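Activated BY transcription factor SSRB (Salmonella enterica, PDB 2WNW) belongs to glycosyl hydrolase family 30 and pairs an eight-stranded TIM-barrel domain with a beta-sandwich domain. Local coordinates at residues Y100-S105 with I175-E180; R118-L123 with R182-N187; C166-A171 with R222-R227. All coordinates share one frame; numbering follows the deposited sequence.

How the contacts relate
All three contacts use helix 167-183 of the TIM barrel, each at a different height: contact 3 at its start, contact 1 in the middle and contact 2 at its end. The centre of contact 1 lies about 12 Å from that of contact 2 and about 13 Å from that of contact 3, while the centres of contacts 2 and 3 are about 21 Å apart and the two do not touch. Contacts 1 and 2 meet through Y102 OH and D119 OD1, 2.6 Å apart, and through the carboxylates of E180 and E120. Contacts 1 and 3 meet in apolar packing, with L178 CD1 3.7 Å from L225 CD2 and I175 beside L225 and R224.

Contact 1. Residues Y100-S105 with I175-E180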
loop_
_atom_site.group_PDB
_atom_site.type_symbol
_atom_site.label_atom_id
_atom_site.label_comp_id
_atom_site.label_asym_id
_atom_site.label_seq_id
_atom_site.Cartn_x
_atom_site.Cartn_y
_atom_site.Cartn_z
ATOM N N TYR A 100 -31.746 -1.436 -26.570
ATOM C CA TYR A 100 -33.030 -0.769 -26.370
ATOM C C TYR A 100 -32.799 0.635 -25.830
ATOM O O TYR A 100 -31.867 0.868 -25.056
ATOM C CB TYR A 100 -33.961 -1.576 -25.442
ATOM C CG TYR A 100 -33.537 -1.704 -23.991
ATOM C CD1 TYR A 100 -33.739 -0.661 -23.084
ATOM C CD2 TYR A 100 -32.941 -2.873 -23.526
ATOM C CE1 TYR A 100 -33.355 -0.783 -21.747
ATOM C CE2 TYR A 100 -32.551 -3.006 -22.194
ATOM C CZ TYR A 100 -32.757 -1.957 -21.311
ATOM O OH TYR A 100 -32.338 -2.083 -20.003
ATOM N N ALA A 101 -33.629 1.574 -26.276
ATOM C CA ALA A 101 -33.530 2.968 -25.847
ATOM C C ALA A 101 -34.925 3.466 -25.498
ATOM O O ALA A 101 -35.921 2.855 -25.883
ATOM C CB ALA A 101 -32.926 3.821 -26.957
ATOM N N TYR A 102 -34.998 4.582 -24.780
ATOM C CA TYR A 102 -36.284 5.138 -24.370
ATOM C C TYR A 102 -36.968 5.938 -25.480
ATOM O O TYR A 102 -38.152 6.258 -25.389
ATOM C CB TYR A 102 -36.078 5.987 -23.116
ATOM C CG TYR A 102 -35.429 5.197 -21.998
ATOM C CD1 TYR A 102 -34.423 5.757 -21.212
ATOM C CD2 TYR A 102 -35.816 3.882 -21.733
ATOM C CE1 TYR A 102 -33.815 5.027 -20.190
ATOM C CE2 TYR A 102 -35.217 3.142 -20.712
ATOM C CZ TYR A 102 -34.217 3.722 -19.945
ATOM O OH TYR A 102 -33.622 3.005 -18.931
ATOM N N VAL A 103 -36.211 6.251 -26.525
ATOM C CA VAL A 103 -36.727 6.972 -27.687
ATOM C C VAL A 103 -35.882 6.487 -28.869
ATOM O O VAL A 103 -34.659 6.410 -28.768
ATOM C CB VAL A 103 -36.606 8.512 -27.511
ATOM C CG1 VAL A 103 -35.149 8.926 -27.414
ATOM C CG2 VAL A 103 -37.285 9.216 -28.675
ATOM N N ASP A 104 -36.525 6.155 -29.985
ATOM C CA ASP A 104 -35.790 5.620 -31.128
ATOM C C ASP A 104 -35.634 6.471 -32.379
ATOM O O ASP A 104 -34.886 6.099 -33.285
ATOM C CB ASP A 104 -36.391 4.273 -31.520
ATOM C CG ASP A 104 -36.316 3.262 -30.398
ATOM O OD1 ASP A 104 -35.186 2.909 -29.994
ATOM O OD2 ASP A 104 -37.386 2.829 -29.916
ATOM N N SER A 105 -36.330 7.600 -32.448
ATOM C CA SER A 105 -36.212 8.464 -33.615
ATOM C C SER A 105 -36.343 9.920 -33.212
ATOM O O SER A 105 -36.892 10.231 -32.156
ATOM C CB SER A 105 -37.294 8.134 -34.646
ATOM O OG SER A 105 -38.579 8.510 -34.176
ATOM N N ILE A 175 -33.246 12.755 -17.350
ATOM C CA ILE A 175 -34.140 13.311 -16.341
ATOM C C ILE A 175 -35.465 12.539 -16.368
ATOM O O ILE A 175 -36.009 12.190 -15.321
ATOM C CB ILE A 175 -34.419 14.814 -16.589
ATOM C CG1 ILE A 175 -33.133 15.622 -16.398
ATOM C CG2 ILE A 175 -35.503 15.309 -15.635
ATOM C CD1 ILE A 175 -32.583 15.596 -14.974
ATOM N N ASN A 176 -35.982 12.257 -17.562
ATOM C CA ASN A 176 -37.236 11.512 -17.649
ATOM C C ASN A 176 -37.082 10.095 -17.110
ATOM O O ASN A 176 -38.028 9.516 -16.573
ATOM C CB ASN A 176 -37.764 11.491 -19.083
ATOM C CG ASN A 176 -38.586 12.723 -19.406
ATOM O OD1 ASN A 176 -38.098 13.673 -20.016
ATOM N ND2 ASN A 176 -39.842 12.720 -18.970
ATOM N N TYR A 177 -35.883 9.542 -17.257
ATOM C CA TYR A 177 -35.586 8.216 -16.730
ATOM C C TYR A 177 -35.765 8.311 -15.211
ATOM O O TYR A 177 -36.418 7.468 -14.593
ATOM C CB TYR A 177 -34.135 7.841 -17.064
ATOM C CG TYR A 177 -33.558 6.724 -16.215
ATOM C CD1 TYR A 177 -33.746 5.386 -16.558
ATOM C CD2 TYR A 177 -32.822 7.013 -15.064
ATOM C CE1 TYR A 177 -33.212 4.360 -15.779
ATOM C CE2 TYR A 177 -32.285 5.995 -14.276
ATOM C CZ TYR A 177 -32.483 4.675 -14.641
ATOM O OH TYR A 177 -31.942 3.672 -13.876
ATOM N N LEU A 178 -35.188 9.355 -14.619
ATOM C CA LEU A 178 -35.283 9.563 -13.177
ATOM C C LEU A 178 -36.729 9.774 -12.719
ATOM O O LEU A 178 -37.141 9.238 -11.692
ATOM C CB LEU A 178 -34.422 10.757 -12.751
ATOM C CG LEU A 178 -32.901 10.600 -12.885
ATOM C CD1 LEU A 178 -32.211 11.916 -12.551
ATOM C CD2 LEU A 178 -32.414 9.491 -11.957
ATOM N N LEU A 179 -37.495 10.556 -13.477
ATOM C CA LEU A 179 -38.895 10.805 -13.130
ATOM C C LEU A 179 -39.703 9.517 -13.251
ATOM O O LEU A 179 -40.552 9.218 -12.409
ATOM C CB LEU A 179 -39.486 11.877 -14.046
ATOM C CG LEU A 179 -38.844 13.258 -13.918
ATOM C CD1 LEU A 179 -39.431 14.197 -14.950
ATOM C CD2 LEU A 179 -39.065 13.791 -12.508
ATOM N N GLU A 180 -39.432 8.761 -14.311
ATOM C CA GLU A 180 -40.106 7.487 -14.557
ATOM C C GLU A 180 -39.903 6.540 -13.374
ATOM O O GLU A 180 -40.859 5.970 -12.846
ATOM C CB GLU A 180 -39.556 6.862 -15.843
ATOM C CG GLU A 180 -39.769 5.359 -16.003
ATOM C CD GLU A 180 -41.231 4.951 -16.007
ATOM O OE1 GLU A 180 -42.099 5.790 -16.328
ATOM O OE2 GLU A 180 -41.509 3.770 -15.700
#
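Y102 and Y177 carry this contact between them, one from the loop that follows strand 85-90 and the other from the middle of helix 167-183. Their CA atoms lie 8.3 Å apart, a gap that two large side chains can fill. The rings meet rim to rim: their centroids are 6.0 Å apart and their planes differ by 23°, so neither ring lies over the face of the other. It is therefore a lateral contact and not a stack. The CD1-CE1 side of Y177 does the touching, with CD1 closest. Y102 OH lies 3.4 Å from Y177 CD1, reaching the Y177 ring at its edge and near its plane, and Y102 CE1 follows at 3.7 Å from the same CD1.

The CB of Y102 points toward the helix; CG then stands anti to the carbonyl carbon (chi1 -56°), which lays the ring beside Y177 with OH and CE1 nearest. Y177 has CG anti to the backbone N (chi1 161°), and its ring runs roughly alongside that of Y102, both heading for strand 85-90. Both rings touch I90 of that strand, and Y177 touches M88 as well. F116 and Y181 add further rings, the first beside Y102 and the second beside Y177.

Tyrosine suits position 177 because its broad, flat ring reaches both Y102 and the barrel strand from the helix. It suits position 102 because the carbon ring can be buried while the hydroxyl still finds polar partners, D119 and the backbone N of Q91. The chemistry implies a division of labour: dispersion between the ring rims, with the hydroxyl of Y102 against the edge of Y177, joins loop to helix, while the hydroxyl's hydrogen bonds satisfy the buried oxygen and probably limit where the Y102 ring can lie.

Contact 2. Residues R118-L123 with R182-N187; sequences RDEAHL and RRHGIN
E120 reaches from helix 117-122 to H184, at the end of helix 167-183, across a distance of 8.8 Å between their CA atoms. From CB, a chi1 of -56° sets CG of E120 beside the backbone N, and the chain then runs extended through CG to CD, which brings the end of the side chain nearer than its base. CB and CG serve as a spacer; contact begins at CD, 3.9 Å from H184 NE2. At the tip, E120 OE2 stands 3.0 Å from H184 NE2 and 3.4 Å from H184 CE1. The oxygen comes to the imidazole obliquely, with carboxylate and ring planes 65° apart, and the two side chains cross at about a right angle. Glutamate suits position 120 because it is long enough to bring a carboxylate across to the ring.

H184 directs its CB toward the other helix. It sits at the turn where its own helix ends: G185, with a positive phi, closes a Schellman motif in which G185 N bonds to R182 O at 3.0 Å and I186 N to Y181 O. Glycine suits that turn because it tolerates the backbone angles, and I186 then goes inward against I124, I127 and L131 of helix 124-133.

A second carboxylate joins the group: E180 OE2 lies close to both H184 NE2 and E120 OE2, while E180 OE1 makes a salt bridge with R183 NH1. Histidine suits its place because one ring nitrogen can face two acidic groups. Two carboxylate oxygens so near each other would be costly if both were fully charged. The imidazole and the guanidinium of R183 probably offset that cost, and the clustering may raise the proton affinity of H184 or of one glutamate.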
loop_
_atom_site.group_PDB
_atom_site.type_symbol
_atom_site.label_atom_id
_atom_site.label_comp_id
_atom_site.label_asym_id
_atom_site.label_seq_id
_atom_site.Cartn_x
_atom_site.Cartn_y
_atom_site.Cartn_z
ATOM N N ARG A 118 -40.250 -1.569 -21.365
ATOM C CA ARG A 118 -39.270 -2.636 -21.256
ATOM C C ARG A 118 -38.636 -2.688 -19.865
ATOM O O ARG A 118 -38.503 -3.765 -19.277
ATOM C CB ARG A 118 -38.199 -2.462 -22.327
ATOM C CG ARG A 118 -37.240 -3.617 -22.406
ATOM C CD ARG A 118 -36.748 -3.807 -23.823
ATOM N NE ARG A 118 -35.671 -4.789 -23.885
ATOM C CZ ARG A 118 -35.146 -5.246 -25.016
ATOM N NH1 ARG A 118 -35.607 -4.814 -26.184
ATOM N NH2 ARG A 118 -34.147 -6.117 -24.977
ATOM N N ASP A 119 -38.244 -1.532 -19.335
ATOM C CA ASP A 119 -37.657 -1.495 -18.001
ATOM C C ASP A 119 -38.714 -1.865 -16.962
ATOM O O ASP A 119 -38.404 -2.473 -15.937
ATOM C CB ASP A 119 -37.108 -0.101 -17.673
ATOM C CG ASP A 119 -35.795 0.199 -18.380
ATOM O OD1 ASP A 119 -35.052 1.074 -17.891
ATOM O OD2 ASP A 119 -35.507 -0.429 -19.421
ATOM N N GLU A 120 -39.966 -1.498 -17.230
ATOM C CA GLU A 120 -41.053 -1.786 -16.300
ATOM C C GLU A 120 -41.312 -3.280 -16.146
ATOM O O GLU A 120 -41.741 -3.742 -15.090
ATOM C CB GLU A 120 -42.338 -1.076 -16.752
ATOM C CG GLU A 120 -42.161 0.427 -16.911
ATOM C CD GLU A 120 -43.449 1.157 -17.251
ATOM O OE1 GLU A 120 -44.247 0.625 -18.048
ATOM O OE2 GLU A 120 -43.648 2.274 -16.731
ATOM N N ALA A 121 -41.035 -4.041 -17.194
ATOM C CA ALA A 121 -41.264 -5.475 -17.141
ATOM C C ALA A 121 -40.036 -6.279 -16.721
ATOM O O ALA A 121 -40.160 -7.299 -16.044
ATOM C CB ALA A 121 -41.759 -5.962 -18.495
ATOM N N HIS A 122 -38.854 -5.809 -17.105
ATOM C CA HIS A 122 -37.619 -6.534 -16.817
ATOM C C HIS A 122 -36.753 -6.068 -15.650
ATOM O O HIS A 122 -36.078 -6.882 -15.018
ATOM C CB HIS A 122 -36.763 -6.569 -18.083
ATOM C CG HIS A 122 -37.424 -7.257 -19.237
ATOM N ND1 HIS A 122 -36.970 -7.137 -20.532
ATOM C CD2 HIS A 122 -38.495 -8.083 -19.288
ATOM C CE1 HIS A 122 -37.734 -7.861 -21.333
ATOM N NE2 HIS A 122 -38.667 -8.445 -20.602
ATOM N N LEU A 123 -36.763 -4.771 -15.362
ATOM C CA LEU A 123 -35.934 -4.241 -14.287
ATOM C C LEU A 123 -36.658 -3.856 -13.009
ATOM O O LEU A 123 -36.260 -4.260 -11.920
ATOM C CB LEU A 123 -35.148 -3.023 -14.784
ATOM C CG LEU A 123 -33.942 -3.298 -15.681
ATOM C CD1 LEU A 123 -33.514 -2.024 -16.378
ATOM C CD2 LEU A 123 -32.809 -3.856 -14.835
ATOM N N ARG A 182 -38.954 7.327 -10.315
ATOM C CA ARG A 182 -39.511 7.879 -9.085
ATOM C C ARG A 182 -41.010 7.581 -9.004
ATOM O O ARG A 182 -41.552 7.361 -7.918
ATOM C CB ARG A 182 -39.263 9.392 -9.007
ATOM C CG ARG A 182 -39.617 9.984 -7.648
ATOM C CD ARG A 182 -38.948 11.333 -7.413
ATOM N NE ARG A 182 -39.435 12.376 -8.310
ATOM C CZ ARG A 182 -39.003 13.634 -8.288
ATOM N NH1 ARG A 182 -38.074 14.001 -7.414
ATOM N NH2 ARG A 182 -39.500 14.526 -9.133
ATOM N N ARG A 183 -41.677 7.569 -10.154
ATOM C CA ARG A 183 -43.107 7.274 -10.206
ATOM C C ARG A 183 -43.388 5.849 -9.742
ATOM O O ARG A 183 -44.472 5.554 -9.242
ATOM C CB ARG A 183 -43.638 7.439 -11.628
ATOM C CG ARG A 183 -44.040 8.851 -12.011
ATOM C CD ARG A 183 -44.408 8.881 -13.480
ATOM N NE ARG A 183 -45.267 7.749 -13.823
ATOM C CZ ARG A 183 -45.210 7.093 -14.977
ATOM N NH1 ARG A 183 -44.332 7.457 -15.904
ATOM N NH2 ARG A 183 -46.019 6.064 -15.200
ATOM N N HIS A 184 -42.407 4.967 -9.918
ATOM C CA HIS A 184 -42.546 3.572 -9.518
ATOM C C HIS A 184 -41.920 3.318 -8.149
ATOM O O HIS A 184 -41.617 2.178 -7.790
ATOM C CB HIS A 184 -41.911 2.662 -10.575
ATOM C CG HIS A 184 -42.642 2.665 -11.883
ATOM N ND1 HIS A 184 -43.568 1.701 -12.220
ATOM C CD2 HIS A 184 -42.614 3.536 -12.918
ATOM C CE1 HIS A 184 -44.078 1.979 -13.408
ATOM N NE2 HIS A 184 -43.517 3.088 -13.852
ATOM N N GLY A 185 -41.728 4.393 -7.390
ATOM C CA GLY A 185 -41.157 4.285 -6.059
ATOM C C GLY A 185 -39.666 4.001 -6.002
ATOM O O GLY A 185 -39.169 3.515 -4.988
ATOM N N ILE A 186 -38.944 4.304 -7.076
ATOM C CA ILE A 186 -37.504 4.058 -7.104
ATOM C C ILE A 186 -36.733 5.372 -7.186
ATOM O O ILE A 186 -36.759 6.062 -8.211
ATOM C CB ILE A 186 -37.117 3.171 -8.305
ATOM C CG1 ILE A 186 -37.951 1.886 -8.288
ATOM C CG2 ILE A 186 -35.631 2.829 -8.246
ATOM C CD1 ILE A 186 -37.801 1.036 -9.539
ATOM N N ASN A 187 -36.054 5.717 -6.097
ATOM C CA ASN A 187 -35.278 6.949 -6.047
ATOM C C ASN A 187 -33.809 6.672 -6.319
ATOM O O ASN A 187 -33.224 5.741 -5.765
ATOM C CB ASN A 187 -35.437 7.620 -4.683
ATOM C CG ASN A 187 -36.881 7.972 -4.376
ATOM O OD1 ASN A 187 -37.536 8.673 -5.145
ATOM N ND2 ASN A 187 -37.382 7.487 -3.247
#

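Contact 3. Residues C166-A171 with R222-R227; sequences CYADWA and RPRLAR
R224 lays its long side chain across A171 and A168, spanning the gap between helix 210-227 and the start of helix 167-183. Its CB points toward the other helix, and the chain is extended from CG to NE, so the methylene groups act as a straight arm. A171 CB, also directed across the gap, packs 3.7 Å from R224 CD and lies over one face of the guanidinium. One turn earlier, A168 CB meets the end of the same group obliquely, 3.3 Å from R224 NH2. Alanine suits both places: a methyl group is small enough to let the arginine lie close to the helix, with the two backbones approaching to 7.8 Å between the CA atoms of A171 and R224.

The opposite face of the guanidinium is met by R227, whose NH2 stands 4.1 Å above the plane of the R224 group, toward its rim. R227 in turn covers P223 O and R224 CA with its own flat group. The two neighbouring positive groups are probably eased by D172, whose OD1 makes a salt bridge with R224 NE, while R224 NH1 bonds to Y220 O. These partners probably fix the rotation of the group.

Toward the barrel, the interface turns apolar. A171 packs on F216 and Y220 of helix 210-227, and L225 rests on I175 and L178 of helix 167-183 and on I235 of strand 234-239. The contact thus joins two successive helices of the TIM barrel, helix 167-183 following strand 138-143 and helix 210-227 following the adjacent strand 190-192.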
loop_
_atom_site.group_PDB
_atom_site.type_symbol
_atom_site.label_atom_id
_atom_site.label_comp_id
_atom_site.label_asym_id
_atom_site.label_seq_id
_atom_site.Cartn_x
_atom_site.Cartn_y
_atom_site.Cartn_z
ATOM N N CYS A 166 -26.967 17.038 -29.519
ATOM C CA CYS A 166 -27.868 16.162 -28.770
ATOM C C CYS A 166 -27.560 16.108 -27.275
ATOM O O CYS A 166 -28.147 15.303 -26.550
ATOM C CB CYS A 166 -27.829 14.739 -29.338
ATOM S SG CYS A 166 -28.487 14.599 -31.014
ATOM N N TYR A 167 -26.648 16.955 -26.809
ATOM C CA TYR A 167 -26.308 16.958 -25.388
ATOM C C TYR A 167 -27.528 17.283 -24.535
ATOM O O TYR A 167 -27.815 16.590 -23.559
ATOM C CB TYR A 167 -25.177 17.955 -25.105
ATOM C CG TYR A 167 -23.787 17.366 -25.261
ATOM C CD1 TYR A 167 -23.445 16.619 -26.390
ATOM C CD2 TYR A 167 -22.808 17.572 -24.286
ATOM C CE1 TYR A 167 -22.160 16.092 -26.548
ATOM C CE2 TYR A 167 -21.520 17.052 -24.434
ATOM C CZ TYR A 167 -21.201 16.317 -25.566
ATOM O OH TYR A 167 -19.925 15.825 -25.724
ATOM N N ALA A 168 -28.250 18.337 -24.903
ATOM C CA ALA A 168 -29.439 18.728 -24.156
ATOM C C ALA A 168 -30.499 17.630 -24.195
ATOM O O ALA A 168 -31.112 17.305 -23.173
ATOM C CB ALA A 168 -30.007 20.025 -24.721
ATOM N N ASP A 169 -30.712 17.053 -25.374
ATOM C CA ASP A 169 -31.714 16.004 -25.523
ATOM C C ASP A 169 -31.398 14.748 -24.713
ATOM O O ASP A 169 -32.299 14.132 -24.143
ATOM C CB ASP A 169 -31.885 15.634 -27.002
ATOM C CG ASP A 169 -32.418 16.787 -27.838
ATOM O OD1 ASP A 169 -33.382 17.446 -27.398
ATOM O OD2 ASP A 169 -31.883 17.027 -28.940
ATOM N N TRP A 170 -30.125 14.366 -24.661
ATOM C CA TRP A 170 -29.729 13.174 -23.907
ATOM C C TRP A 170 -29.918 13.465 -22.418
ATOM O O TRP A 170 -30.413 12.623 -21.669
ATOM C CB TRP A 170 -28.265 12.823 -24.200
ATOM C CG TRP A 170 -27.726 11.587 -23.494
ATOM C CD1 TRP A 170 -26.465 11.434 -22.981
ATOM C CD2 TRP A 170 -28.399 10.332 -23.275
ATOM N NE1 TRP A 170 -26.311 10.172 -22.460
ATOM C CE2 TRP A 170 -27.478 9.474 -22.625
ATOM C CE3 TRP A 170 -29.685 9.850 -23.563
ATOM C CZ2 TRP A 170 -27.801 8.160 -22.260
ATOM C CZ3 TRP A 170 -30.008 8.539 -23.199
ATOM C CH2 TRP A 170 -29.067 7.711 -22.555
ATOM N N ALA A 171 -29.530 14.664 -21.992
ATOM C CA ALA A 171 -29.689 15.039 -20.593
ATOM C C ALA A 171 -31.174 15.007 -20.227
ATOM O O ALA A 171 -31.539 14.558 -19.141
ATOM C CB ALA A 171 -29.114 16.424 -20.346
ATOM N N ARG A 222 -26.340 18.993 -14.198
ATOM C CA ARG A 222 -26.518 19.806 -13.002
ATOM C C ARG A 222 -27.693 20.788 -13.050
ATOM O O ARG A 222 -28.563 20.750 -12.183
ATOM C CB ARG A 222 -25.216 20.544 -12.664
ATOM C CG ARG A 222 -24.213 19.679 -11.900
ATOM C CD ARG A 222 -24.803 19.237 -10.566
ATOM N NE ARG A 222 -23.924 18.331 -9.834
ATOM C CZ ARG A 222 -24.342 17.486 -8.895
ATOM N NH1 ARG A 222 -25.628 17.435 -8.571
ATOM N NH2 ARG A 222 -23.481 16.673 -8.298
ATOM N N PRO A 223 -27.742 21.668 -14.063
ATOM C CA PRO A 223 -28.845 22.635 -14.160
ATOM C C PRO A 223 -30.225 21.976 -14.199
ATOM O O PRO A 223 -31.175 22.456 -13.579
ATOM C CB PRO A 223 -28.536 23.383 -15.455
ATOM C CG PRO A 223 -27.050 23.311 -15.540
ATOM C CD PRO A 223 -26.780 21.873 -15.160
ATOM N N ARG A 224 -30.336 20.871 -14.930
ATOM C CA ARG A 224 -31.609 20.170 -15.035
ATOM C C ARG A 224 -31.986 19.496 -13.725
ATOM O O ARG A 224 -33.134 19.571 -13.294
ATOM C CB ARG A 224 -31.555 19.148 -16.178
ATOM C CG ARG A 224 -31.478 19.817 -17.546
ATOM C CD ARG A 224 -31.320 18.829 -18.695
ATOM N NE ARG A 224 -31.414 19.510 -19.986
ATOM C CZ ARG A 224 -30.508 20.363 -20.459
ATOM N NH1 ARG A 224 -29.417 20.645 -19.757
ATOM N NH2 ARG A 224 -30.706 20.960 -21.626
ATOM N N LEU A 225 -31.020 18.842 -13.088
ATOM C CA LEU A 225 -31.284 18.180 -11.815
ATOM C C LEU A 225 -31.765 19.215 -10.805
ATOM O O LEU A 225 -32.709 18.974 -10.055
ATOM C CB LEU A 225 -30.012 17.498 -11.297
ATOM C CG LEU A 225 -29.559 16.271 -12.096
ATOM C CD1 LEU A 225 -28.125 15.906 -11.721
ATOM C CD2 LEU A 225 -30.511 15.117 -11.827
ATOM N N ALA A 226 -31.110 20.369 -10.794
ATOM C CA ALA A 226 -31.473 21.441 -9.875
ATOM C C ALA A 226 -32.915 21.894 -10.104
ATOM O O ALA A 226 -33.681 22.047 -9.150
ATOM C CB ALA A 226 -30.518 22.615 -10.046
ATOM N N ARG A 227 -33.286 22.099 -11.366
ATOM C CA ARG A 227 -34.641 22.538 -11.691
ATOM C C ARG A 227 -35.699 21.530 -11.250
ATOM O O ARG A 227 -36.849 21.896 -11.003
ATOM C CB ARG A 227 -34.774 22.811 -13.197
ATOM C CG ARG A 227 -34.003 24.038 -13.674
ATOM C CD ARG A 227 -34.499 24.517 -15.031
ATOM N NE ARG A 227 -34.118 23.624 -16.120
ATOM C CZ ARG A 227 -32.939 23.657 -16.730
ATOM N NH1 ARG A 227 -32.024 24.544 -16.361
ATOM N NH2 ARG A 227 -32.677 22.808 -17.713
#